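Local coordinates for protein pantothenate synthetase (Francisella tularensis subsp. tularensis, PDB 5HG0) that probably catalyses the ATP-dependent condensation of pantoate with beta-alanine to pantothenate, passing through a pantoyl-adenylate intermediate, at residues M32-N37 / L187-K192; K44-E49 / N146-E151; Q63-N68 / S123-F128. All coordinates share one frame; numbering follows the deposited sequence.

From the N terminus, the chain leaves strand 26-31 through 32-37, runs along helix 37-49 with 44-49, and enters 63-68, a loop that runs into helix 67-71. It then returns in reverse order. Residues 123-128 close contact 3, 146-151 on the next parallel strand close contact 2, and 187-192, past strand 172-176, close contact 1. The three loops are therefore nested and none crosses another. Contacts 1 and 3 touch directly, with M32 and R190 packed on Q63 and F64. Contact 2 lies apart, about 17 Å between centres from contact 1, packing a helix on the parallel sheet. All three reach the bound S-adenosylmethionine.

Contact 1. Residues M32-N37 / L187-K192; sequences MGALHN and LSSRNK. With SAM (S-adenosylmethionine), chain D.
The imidazole of H36 turns one face to the backbone of L187 and S188, whose C and N atoms lie over it toward its rim. L187 CB reaches the same ring in an off-centre CH-pi contact, 4.2 Å from the centroid. The H36 and L187 side chains run alongside one another in opposing senses, and beyond them L187 CD1 packs on N37 CB at 3.6 Å. A chi1 of 47° sets H36 CG between its own N and carbonyl carbon, which turns the ring toward 187-192. H36 opens the sequence HNGH, the counterpart of the HIGH motif of nucleotidyltransferases, and SSRN of 187-192 probably corresponds to the KMSKS loop; L187 to R190 and HNGH belong to the predicted ATP site. Here that site holds S-adenosylmethionine, whose N6 donates to L187 O (2.7 Å, 160°), while its N7 lies in the plane of the imidazole, 3.5 Å from H36 CE1. Also at the ring edge, a water bridges H36 NE2 (3.3 Å) and S189 OG (3.2 Å). S189 OG is 3.1 Å from A34 O as well, though its single proton has another possible acceptor. D80 holds the A34 and L35 amides, and H36 N binds H39 ND1.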
loop_
_atom_site.group_PDB
_atom_site.type_symbol
_atom_site.label_atom_id
_atom_site.label_comp_id
_atom_site.label_asym_id
_atom_site.label_seq_id
_atom_site.Cartn_x
_atom_site.Cartn_y
_atom_site.Cartn_z
HETATM N N MSE B 32 -16.121 -7.115 10.461
HETATM C CA MSE B 32 -15.806 -8.536 10.377
HETATM C C MSE B 32 -16.978 -9.359 10.895
HETATM O O MSE B 32 -16.792 -10.434 11.467
HETATM C CB MSE B 32 -14.536 -8.866 11.159
HETATM C CG MSE B 32 -13.306 -8.130 10.654
HETATM SE SE MSE B 32 -11.638 -8.864 11.361
HETATM C CE MSE B 32 -12.074 -8.836 13.262
ATOM N N GLY B 33 -18.187 -8.842 10.687
ATOM C CA GLY B 33 -19.382 -9.554 11.080
ATOM C C GLY B 33 -19.620 -9.549 12.582
ATOM O O GLY B 33 -19.012 -8.798 13.348
ATOM N N ALA B 34 -20.533 -10.433 12.993
ATOM C CA ALA B 34 -20.999 -10.526 14.376
ATOM C C ALA B 34 -21.477 -9.160 14.866
ATOM O O ALA B 34 -20.921 -8.560 15.786
ATOM C CB ALA B 34 -19.912 -11.102 15.290
ATOM N N LEU B 35 -22.531 -8.676 14.214
ATOM C CA LEU B 35 -22.939 -7.287 14.372
ATOM C C LEU B 35 -23.581 -7.044 15.731
ATOM O O LEU B 35 -24.401 -7.836 16.204
ATOM C CB LEU B 35 -23.910 -6.895 13.260
ATOM C CG LEU B 35 -23.381 -7.100 11.840
ATOM C CD1 LEU B 35 -24.400 -6.627 10.816
ATOM C CD2 LEU B 35 -22.051 -6.383 11.653
ATOM N N HIS B 36 -23.195 -5.933 16.356
ATOM C CA HIS B 36 -23.810 -5.480 17.595
ATOM C C HIS B 36 -24.166 -4.002 17.476
ATOM O O HIS B 36 -24.022 -3.414 16.399
ATOM C CB HIS B 36 -22.880 -5.732 18.784
ATOM C CG HIS B 36 -21.466 -5.299 18.553
ATOM N ND1 HIS B 36 -21.090 -3.974 18.508
ATOM C CD2 HIS B 36 -20.335 -6.018 18.357
ATOM C CE1 HIS B 36 -19.789 -3.896 18.294
ATOM N NE2 HIS B 36 -19.306 -5.122 18.200
ATOM N N ASN B 37 -24.633 -3.393 18.568
ATOM C CA ASN B 37 -25.086 -2.007 18.498
ATOM C C ASN B 37 -23.951 -1.033 18.215
ATOM O O ASN B 37 -24.216 0.101 17.804
ATOM C CB ASN B 37 -25.802 -1.613 19.790
ATOM C CG ASN B 37 -27.257 -2.041 19.800
ATOM O OD1 ASN B 37 -27.844 -2.311 18.752
ATOM N ND2 ASN B 37 -27.849 -2.098 20.987
ATOM N N LEU B 187 -18.981 -2.501 23.750
ATOM C CA LEU B 187 -19.532 -3.596 22.965
ATOM C C LEU B 187 -18.467 -4.136 22.019
ATOM O O LEU B 187 -17.776 -3.370 21.341
ATOM C CB LEU B 187 -20.754 -3.124 22.176
ATOM C CG LEU B 187 -21.840 -2.385 22.959
ATOM C CD1 LEU B 187 -22.994 -2.006 22.043
ATOM C CD2 LEU B 187 -22.331 -3.213 24.129
ATOM N N SER B 188 -18.327 -5.457 21.986
ATOM C CA SER B 188 -17.282 -6.081 21.191
ATOM C C SER B 188 -17.723 -7.487 20.818
ATOM O O SER B 188 -18.325 -8.189 21.633
ATOM C CB SER B 188 -15.953 -6.115 21.954
ATOM O OG SER B 188 -14.918 -6.659 21.153
ATOM N N SER B 189 -17.420 -7.885 19.579
ATOM C CA SER B 189 -17.844 -9.197 19.099
ATOM C C SER B 189 -17.229 -10.317 19.929
ATOM O O SER B 189 -17.890 -11.323 20.213
ATOM C CB SER B 189 -17.475 -9.362 17.625
ATOM O OG SER B 189 -18.041 -8.335 16.832
ATOM N N ARG B 190 -15.967 -10.158 20.334
ATOM C CA ARG B 190 -15.299 -11.192 21.116
ATOM C C ARG B 190 -15.931 -11.385 22.488
ATOM O O ARG B 190 -15.716 -12.430 23.112
ATOM C CB ARG B 190 -13.810 -10.864 21.262
ATOM C CG ARG B 190 -12.999 -11.064 19.986
ATOM C CD ARG B 190 -11.539 -10.695 20.191
ATOM N NE ARG B 190 -10.751 -10.902 18.979
ATOM C CZ ARG B 190 -10.556 -9.975 18.046
ATOM N NH1 ARG B 190 -9.827 -10.251 16.975
ATOM N NH2 ARG B 190 -11.090 -8.771 18.187
ATOM N N ASN B 191 -16.706 -10.409 22.971
ATOM C CA ASN B 191 -17.420 -10.575 24.232
ATOM C C ASN B 191 -18.522 -11.623 24.146
ATOM O O ASN B 191 -19.057 -12.017 25.187
ATOM C CB ASN B 191 -18.010 -9.239 24.686
ATOM C CG ASN B 191 -16.945 -8.204 24.985
ATOM O OD1 ASN B 191 -15.774 -8.538 25.182
ATOM N ND2 ASN B 191 -17.346 -6.938 25.023
ATOM N N LYS B 192 -18.874 -12.071 22.938
ATOM C CA LYS B 192 -19.802 -13.186 22.794
ATOM C C LYS B 192 -19.270 -14.442 23.474
ATOM O O LYS B 192 -20.050 -15.246 23.997
ATOM C CB LYS B 192 -20.066 -13.438 21.308
ATOM C CG LYS B 192 -20.946 -14.629 20.981
ATOM C CD LYS B 192 -21.199 -14.679 19.479
ATOM C CE LYS B 192 -21.925 -15.945 19.066
ATOM N NZ LYS B 192 -22.167 -15.976 17.598
HETATM N N SAM D . -10.392 -4.360 11.668
HETATM C CA SAM D . -11.513 -4.879 10.888
HETATM C C SAM D . -11.342 -4.600 9.395
HETATM O O SAM D . -11.859 -3.618 8.860
HETATM O OXT SAM D . -10.676 -5.360 8.690
HETATM C CB SAM D . -12.841 -4.358 11.440
HETATM C CG SAM D . -13.032 -4.745 12.902
HETATM S SD SAM D . -14.443 -4.033 13.793
HETATM C CE SAM D . -15.430 -5.532 14.050
HETATM C "C5'" SAM D . -15.454 -3.150 12.574
HETATM C "C4'" SAM D . -15.758 -1.700 12.957
HETATM O "O4'" SAM D . -16.674 -1.610 14.040
HETATM C "C3'" SAM D . -14.498 -0.961 13.382
HETATM O "O3'" SAM D . -14.430 0.267 12.703
HETATM C "C2'" SAM D . -14.690 -0.687 14.856
HETATM O "O2'" SAM D . -14.114 0.538 15.236
HETATM C "C1'" SAM D . -16.201 -0.661 14.979
HETATM N N9 SAM D . -16.605 -0.960 16.364
HETATM C C8 SAM D . -16.365 -2.124 17.048
HETATM N N7 SAM D . -16.880 -2.002 18.292
HETATM C C5 SAM D . -17.436 -0.776 18.415
HETATM C C6 SAM D . -18.087 -0.151 19.469
HETATM N N6 SAM D . -18.251 -0.783 20.628
HETATM N N1 SAM D . -18.560 1.133 19.303
HETATM C C2 SAM D . -18.385 1.785 18.099
HETATM N N3 SAM D . -17.733 1.155 17.057
HETATM C C4 SAM D . -17.267 -0.108 17.211
HETATM O O HOH W 1 -16.245 -5.764 17.216
#

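Contact 2. Residues K44-E49 / N146-E151; sequences KKAKSE and NLYLGE. With SAM (S-adenosylmethionine), chain D.
Helix 37-49, which follows the HNGH sequence and leads from strand 26-31 toward the parallel strand 52-57 in a beta-alpha-beta unit, packs on strand 146-150 through A46, K45 and E49 against Y148. The axes of 44-49 and 146-150 run nearly antiparallel (157°) and come within 9.4 Å. A46 CB sits over one face of the Y148 ring, 3.8 Å from its centroid in a CH-pi contact that leans toward CE1. The K45 side chain runs roughly perpendicular to that of Y148, its CG 3.7 Å from Y148 CE2; a bend at chi2 (58°) then carries the lysine chain away from the strand. At the phenol end, Y148 OH donates to E49 OE2 (2.7 Å), which receives it on its anti lone pair near the ring plane, with the carboxylate turned 52° from the ring. N50 ND2 also binds this hydroxyl. In the Rossmann-like sheet the strand's side chains alternate: N146 and Y148 face this helix, whereas L147 and L149 pack against helix 154-166. The other carboxylate oxygen, E49 OE1, forms a weakly bonded salt bridge with K45 NZ at 3.2 Å. At the strand's C-terminal end, G150 N makes weak bonds to S-adenosylmethionine O2' (3.1 Å) and O3' (3.4 Å), bringing the strand tip to the ribose.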
loop_
_atom_site.group_PDB
_atom_site.type_symbol
_atom_site.label_atom_id
_atom_site.label_comp_id
_atom_site.label_asym_id
_atom_site.label_seq_id
_atom_site.Cartn_x
_atom_site.Cartn_y
_atom_site.Cartn_z
ATOM N N LYS B 44 -26.187 3.381 11.093
ATOM C CA LYS B 44 -27.211 4.421 11.150
ATOM C C LYS B 44 -26.621 5.789 10.831
ATOM O O LYS B 44 -27.264 6.612 10.168
ATOM C CB LYS B 44 -27.881 4.426 12.523
ATOM C CG LYS B 44 -28.732 3.195 12.787
ATOM C CD LYS B 44 -29.589 3.359 14.031
ATOM C CE LYS B 44 -30.594 2.224 14.152
ATOM N NZ LYS B 44 -31.484 2.370 15.336
ATOM N N LYS B 45 -25.395 6.048 11.293
ATOM C CA LYS B 45 -24.714 7.289 10.938
ATOM C C LYS B 45 -24.513 7.393 9.431
ATOM O O LYS B 45 -24.671 8.471 8.847
ATOM C CB LYS B 45 -23.374 7.376 11.666
ATOM C CG LYS B 45 -22.606 8.665 11.406
ATOM C CD LYS B 45 -23.430 9.879 11.798
ATOM C CE LYS B 45 -22.630 11.159 11.642
ATOM N NZ LYS B 45 -23.451 12.363 11.958
ATOM N N ALA B 46 -24.168 6.277 8.784
ATOM C CA ALA B 46 -23.950 6.287 7.341
ATOM C C ALA B 46 -25.260 6.400 6.571
ATOM O O ALA B 46 -25.285 6.983 5.481
ATOM C CB ALA B 46 -23.194 5.027 6.919
ATOM N N LYS B 47 -26.348 5.843 7.111
ATOM C CA LYS B 47 -27.641 5.949 6.444
ATOM C C LYS B 47 -28.124 7.394 6.379
ATOM O O LYS B 47 -28.843 7.765 5.447
ATOM C CB LYS B 47 -28.682 5.084 7.159
ATOM C CG LYS B 47 -28.450 3.585 7.042
ATOM C CD LYS B 47 -28.787 3.075 5.653
ATOM C CE LYS B 47 -30.281 3.162 5.382
ATOM N NZ LYS B 47 -30.646 2.598 4.050
ATOM N N SER B 48 -27.736 8.221 7.351
ATOM C CA SER B 48 -28.207 9.598 7.430
ATOM C C SER B 48 -27.398 10.564 6.575
ATOM O O SER B 48 -27.904 11.644 6.246
ATOM C CB SER B 48 -28.186 10.087 8.884
ATOM O OG SER B 48 -26.859 10.310 9.328
ATOM N N GLU B 49 -26.165 10.216 6.213
ATOM C CA GLU B 49 -25.300 11.111 5.454
ATOM C C GLU B 49 -25.076 10.670 4.016
ATOM O O GLU B 49 -24.350 11.352 3.286
ATOM C CB GLU B 49 -23.941 11.253 6.151
ATOM C CG GLU B 49 -23.997 11.853 7.542
ATOM C CD GLU B 49 -22.617 12.089 8.124
ATOM O OE1 GLU B 49 -22.477 12.985 8.984
ATOM O OE2 GLU B 49 -21.669 11.386 7.713
ATOM N N ASN B 146 -17.536 8.299 1.880
ATOM C CA ASN B 146 -17.426 8.429 3.325
ATOM C C ASN B 146 -17.095 7.077 3.937
ATOM O O ASN B 146 -17.719 6.068 3.597
ATOM C CB ASN B 146 -18.726 8.977 3.922
ATOM C CG ASN B 146 -18.985 10.419 3.530
ATOM O OD1 ASN B 146 -18.130 11.285 3.714
ATOM N ND2 ASN B 146 -20.169 10.682 2.975
ATOM N N LEU B 147 -16.119 7.067 4.842
ATOM C CA LEU B 147 -15.721 5.872 5.574
ATOM C C LEU B 147 -15.991 6.093 7.056
ATOM O O LEU B 147 -15.576 7.110 7.620
ATOM C CB LEU B 147 -14.241 5.557 5.345
ATOM C CG LEU B 147 -13.637 4.425 6.178
ATOM C CD1 LEU B 147 -14.261 3.092 5.807
ATOM C CD2 LEU B 147 -12.120 4.385 6.021
ATOM N N TYR B 148 -16.672 5.140 7.685
ATOM C CA TYR B 148 -17.103 5.272 9.071
ATOM C C TYR B 148 -16.342 4.284 9.941
ATOM O O TYR B 148 -16.314 3.083 9.650
ATOM C CB TYR B 148 -18.613 5.063 9.186
ATOM C CG TYR B 148 -19.388 6.119 8.428
ATOM C CD1 TYR B 148 -19.620 5.993 7.062
ATOM C CD2 TYR B 148 -19.853 7.259 9.067
ATOM C CE1 TYR B 148 -20.312 6.963 6.362
ATOM C CE2 TYR B 148 -20.548 8.233 8.374
ATOM C CZ TYR B 148 -20.773 8.078 7.023
ATOM O OH TYR B 148 -21.459 9.046 6.331
ATOM N N LEU B 149 -15.723 4.800 11.002
ATOM C CA LEU B 149 -14.868 4.025 11.886
ATOM C C LEU B 149 -15.273 4.263 13.332
ATOM O O LEU B 149 -15.678 5.371 13.699
ATOM C CB LEU B 149 -13.393 4.398 11.690
ATOM C CG LEU B 149 -12.820 4.203 10.286
ATOM C CD1 LEU B 149 -11.429 4.816 10.191
ATOM C CD2 LEU B 149 -12.782 2.732 9.917
ATOM N N GLY B 150 -15.160 3.222 14.148
ATOM C CA GLY B 150 -15.464 3.337 15.559
ATOM C C GLY B 150 -14.269 3.814 16.365
ATOM O O GLY B 150 -13.120 3.523 16.043
ATOM N N GLU B 151 -14.563 4.558 17.434
ATOM C CA GLU B 151 -13.518 5.113 18.285
ATOM C C GLU B 151 -12.827 4.051 19.133
ATOM O O GLU B 151 -11.739 4.309 19.661
ATOM C CB GLU B 151 -14.115 6.197 19.188
ATOM C CG GLU B 151 -13.110 7.049 19.954
ATOM C CD GLU B 151 -13.790 7.988 20.930
ATOM O OE1 GLU B 151 -13.378 9.163 21.019
ATOM O OE2 GLU B 151 -14.750 7.547 21.596
HETATM N N SAM D . -10.392 -4.360 11.668
HETATM C CA SAM D . -11.513 -4.879 10.888
HETATM C C SAM D . -11.342 -4.600 9.395
HETATM O O SAM D . -11.859 -3.618 8.860
HETATM O OXT SAM D . -10.676 -5.360 8.690
HETATM C CB SAM D . -12.841 -4.358 11.440
HETATM C CG SAM D . -13.032 -4.745 12.902
HETATM S SD SAM D . -14.443 -4.033 13.793
HETATM C CE SAM D . -15.430 -5.532 14.050
HETATM C "C5'" SAM D . -15.454 -3.150 12.574
HETATM C "C4'" SAM D . -15.758 -1.700 12.957
HETATM O "O4'" SAM D . -16.674 -1.610 14.040
HETATM C "C3'" SAM D . -14.498 -0.961 13.382
HETATM O "O3'" SAM D . -14.430 0.267 12.703
HETATM C "C2'" SAM D . -14.690 -0.687 14.856
HETATM O "O2'" SAM D . -14.114 0.538 15.236
HETATM C "C1'" SAM D . -16.201 -0.661 14.979
HETATM N N9 SAM D . -16.605 -0.960 16.364
HETATM C C8 SAM D . -16.365 -2.124 17.048
HETATM N N7 SAM D . -16.880 -2.002 18.292
HETATM C C5 SAM D . -17.436 -0.776 18.415
HETATM C C6 SAM D . -18.087 -0.151 19.469
HETATM N N6 SAM D . -18.251 -0.783 20.628
HETATM N N1 SAM D . -18.560 1.133 19.303
HETATM C C2 SAM D . -18.385 1.785 18.099
HETATM N N3 SAM D . -17.733 1.155 17.057
HETATM C C4 SAM D . -17.267 -0.108 17.211
#

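Contact 3. Residues Q63-N68 / S123-F128; sequences QFNNPN and SRPGHF. With SAM (S-adenosylmethionine), chain D.
The carbonyl oxygen Q63 O is approached by several groups of 123-128. H127 ND1 donates to it at 2.9 Å (155°), meeting a lone pair in the carbonyl plane while the oxygen stays close to the plane of the imidazole. H127 CA adds a CA-H...O contact to Q63 O at 3.5 Å, and R124 NH1 lies 3.5 Å from Q63 O. The in-plane bond from H127 ND1 constrains the rotation of the imidazole, which extends alongside the Q63 side chain in the same direction; Q63 CB is 3.3 Å from H127 O. Q63 is predicted to bind pantoate and beta-alanine, and here its amide end lies beside the amino-acid end of S-adenosylmethionine. The joint thus ties the pocket loop that follows strand 52-57 to the start of helix 127-142, of which G126 is the N-cap residue. N65 provides a second hold. Its OD1 accepts from R124 NH1 (3.0 Å), with the donor nearly in line with the C=O bond but the oxygen tilted 25° from the guanidinium plane. The two side chains cross at about a right angle. Bends at chi2 and chi3 (-83°) bring the guanidinium up beside H127, with one face toward H127 CG. N65 CB lies 3.2 Å from P125 O. F64, whose CB points away from 123-128, meets the ring of Y70 and touches M32 and R190, while N66 OD1 caps the helix beginning at P67 through D69 N.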
loop_
_atom_site.group_PDB
_atom_site.type_symbol
_atom_site.label_atom_id
_atom_site.label_comp_id
_atom_site.label_asym_id
_atom_site.label_seq_id
_atom_site.Cartn_x
_atom_site.Cartn_y
_atom_site.Cartn_z
ATOM N N GLN B 63 -4.594 -10.077 9.796
ATOM C CA GLN B 63 -4.462 -9.210 10.958
ATOM C C GLN B 63 -4.620 -9.962 12.271
ATOM O O GLN B 63 -4.655 -9.334 13.335
ATOM C CB GLN B 63 -5.473 -8.062 10.883
ATOM C CG GLN B 63 -6.923 -8.495 10.980
ATOM C CD GLN B 63 -7.883 -7.333 10.835
ATOM O OE1 GLN B 63 -8.155 -6.876 9.726
ATOM N NE2 GLN B 63 -8.403 -6.847 11.960
ATOM N N PHE B 64 -4.715 -11.289 12.225
ATOM C CA PHE B 64 -4.802 -12.119 13.425
ATOM C C PHE B 64 -3.404 -12.634 13.744
ATOM O O PHE B 64 -2.919 -13.578 13.117
ATOM C CB PHE B 64 -5.784 -13.269 13.229
ATOM C CG PHE B 64 -7.222 -12.881 13.421
ATOM C CD1 PHE B 64 -7.810 -12.945 14.673
ATOM C CD2 PHE B 64 -7.987 -12.459 12.347
ATOM C CE1 PHE B 64 -9.135 -12.591 14.850
ATOM C CE2 PHE B 64 -9.313 -12.102 12.513
ATOM C CZ PHE B 64 -9.888 -12.168 13.766
ATOM N N ASN B 65 -2.749 -12.002 14.719
ATOM C CA ASN B 65 -1.470 -12.519 15.190
ATOM C C ASN B 65 -1.641 -13.845 15.917
ATOM O O ASN B 65 -0.750 -14.700 15.868
ATOM C CB ASN B 65 -0.796 -11.501 16.106
ATOM C CG ASN B 65 -1.733 -10.979 17.173
ATOM O OD1 ASN B 65 -2.888 -10.659 16.893
ATOM N ND2 ASN B 65 -1.249 -10.906 18.407
ATOM N N ASN B 66 -2.777 -14.034 16.589
ATOM C CA ASN B 66 -3.034 -15.246 17.351
ATOM C C ASN B 66 -3.894 -16.187 16.525
ATOM O O ASN B 66 -5.020 -15.815 16.155
ATOM C CB ASN B 66 -3.728 -14.907 18.665
ATOM C CG ASN B 66 -3.843 -16.100 19.589
ATOM O OD1 ASN B 66 -4.811 -16.856 19.526
ATOM N ND2 ASN B 66 -2.854 -16.272 20.461
ATOM N N PRO B 67 -3.420 -17.395 16.202
ATOM C CA PRO B 67 -4.220 -18.283 15.344
ATOM C C PRO B 67 -5.460 -18.827 16.027
ATOM O O PRO B 67 -6.455 -19.104 15.347
ATOM C CB PRO B 67 -3.238 -19.408 14.981
ATOM C CG PRO B 67 -1.874 -18.878 15.341
ATOM C CD PRO B 67 -2.097 -17.961 16.499
ATOM N N ASN B 68 -5.431 -19.005 17.351
ATOM C CA ASN B 68 -6.626 -19.454 18.055
ATOM C C ASN B 68 -7.711 -18.387 18.036
ATOM O O ASN B 68 -8.904 -18.714 18.068
ATOM C CB ASN B 68 -6.277 -19.839 19.493
ATOM N N SER B 123 1.493 -5.160 21.429
ATOM C CA SER B 123 0.867 -6.368 21.952
ATOM C C SER B 123 0.397 -7.320 20.858
ATOM O O SER B 123 0.229 -8.515 21.129
ATOM C CB SER B 123 -0.314 -5.994 22.854
ATOM O OG SER B 123 -0.974 -7.147 23.346
ATOM N N ARG B 124 0.175 -6.827 19.641
ATOM C CA ARG B 124 -0.311 -7.644 18.530
ATOM C C ARG B 124 0.605 -7.446 17.331
ATOM O O ARG B 124 0.339 -6.603 16.462
ATOM C CB ARG B 124 -1.757 -7.297 18.178
ATOM C CG ARG B 124 -2.746 -7.538 19.307
ATOM C CD ARG B 124 -3.913 -8.388 18.836
ATOM N NE ARG B 124 -4.954 -7.611 18.170
ATOM C CZ ARG B 124 -5.726 -8.085 17.197
ATOM N NH1 ARG B 124 -5.559 -9.326 16.762
ATOM N NH2 ARG B 124 -6.655 -7.317 16.651
ATOM N N PRO B 125 1.695 -8.208 17.245
ATOM C CA PRO B 125 2.616 -8.055 16.109
ATOM C C PRO B 125 1.982 -8.549 14.815
ATOM O O PRO B 125 1.391 -9.630 14.765
ATOM C CB PRO B 125 3.824 -8.913 16.509
ATOM C CG PRO B 125 3.674 -9.146 17.981
ATOM C CD PRO B 125 2.203 -9.167 18.237
ATOM N N GLY B 126 2.107 -7.739 13.764
ATOM C CA GLY B 126 1.549 -8.063 12.470
ATOM C C GLY B 126 0.098 -7.679 12.283
ATOM O O GLY B 126 -0.387 -7.698 11.143
ATOM N N HIS B 127 -0.607 -7.328 13.360
ATOM C CA HIS B 127 -2.026 -7.007 13.251
ATOM C C HIS B 127 -2.253 -5.777 12.380
ATOM O O HIS B 127 -3.065 -5.804 11.449
ATOM C CB HIS B 127 -2.625 -6.795 14.641
ATOM C CG HIS B 127 -3.922 -6.047 14.626
ATOM N ND1 HIS B 127 -5.074 -6.567 14.078
ATOM C CD2 HIS B 127 -4.245 -4.813 15.081
ATOM C CE1 HIS B 127 -6.051 -5.686 14.197
ATOM N NE2 HIS B 127 -5.575 -4.615 14.804
ATOM N N PHE B 128 -1.540 -4.686 12.670
ATOM C CA PHE B 128 -1.765 -3.440 11.947
ATOM C C PHE B 128 -1.397 -3.558 10.473
ATOM O O PHE B 128 -2.041 -2.927 9.626
ATOM C CB PHE B 128 -0.987 -2.305 12.611
ATOM C CG PHE B 128 -1.619 -1.799 13.876
ATOM C CD1 PHE B 128 -2.998 -1.791 14.015
ATOM C CD2 PHE B 128 -0.842 -1.341 14.925
ATOM C CE1 PHE B 128 -3.589 -1.328 15.176
ATOM C CE2 PHE B 128 -1.426 -0.881 16.088
ATOM C CZ PHE B 128 -2.801 -0.874 16.215
HETATM N N SAM D . -10.392 -4.360 11.668
HETATM C CA SAM D . -11.513 -4.879 10.888
HETATM C C SAM D . -11.342 -4.600 9.395
HETATM O O SAM D . -11.859 -3.618 8.860
HETATM O OXT SAM D . -10.676 -5.360 8.690
HETATM C CB SAM D . -12.841 -4.358 11.440
HETATM C CG SAM D . -13.032 -4.745 12.902
HETATM S SD SAM D . -14.443 -4.033 13.793
HETATM C CE SAM D . -15.430 -5.532 14.050
HETATM C "C5'" SAM D . -15.454 -3.150 12.574
HETATM C "C4'" SAM D . -15.758 -1.700 12.957
HETATM O "O4'" SAM D . -16.674 -1.610 14.040
HETATM C "C3'" SAM D . -14.498 -0.961 13.382
HETATM O "O3'" SAM D . -14.430 0.267 12.703
HETATM C "C2'" SAM D . -14.690 -0.687 14.856
HETATM O "O2'" SAM D . -14.114 0.538 15.236
HETATM C "C1'" SAM D . -16.201 -0.661 14.979
HETATM N N9 SAM D . -16.605 -0.960 16.364
HETATM C C8 SAM D . -16.365 -2.124 17.048
HETATM N N7 SAM D . -16.880 -2.002 18.292
HETATM C C5 SAM D . -17.436 -0.776 18.415
HETATM C C6 SAM D . -18.087 -0.151 19.469
HETATM N N6 SAM D . -18.251 -0.783 20.628
HETATM N N1 SAM D . -18.560 1.133 19.303
HETATM C C2 SAM D . -18.385 1.785 18.099
HETATM N N3 SAM D . -17.733 1.155 17.057
HETATM C C4 SAM D . -17.267 -0.108 17.211
#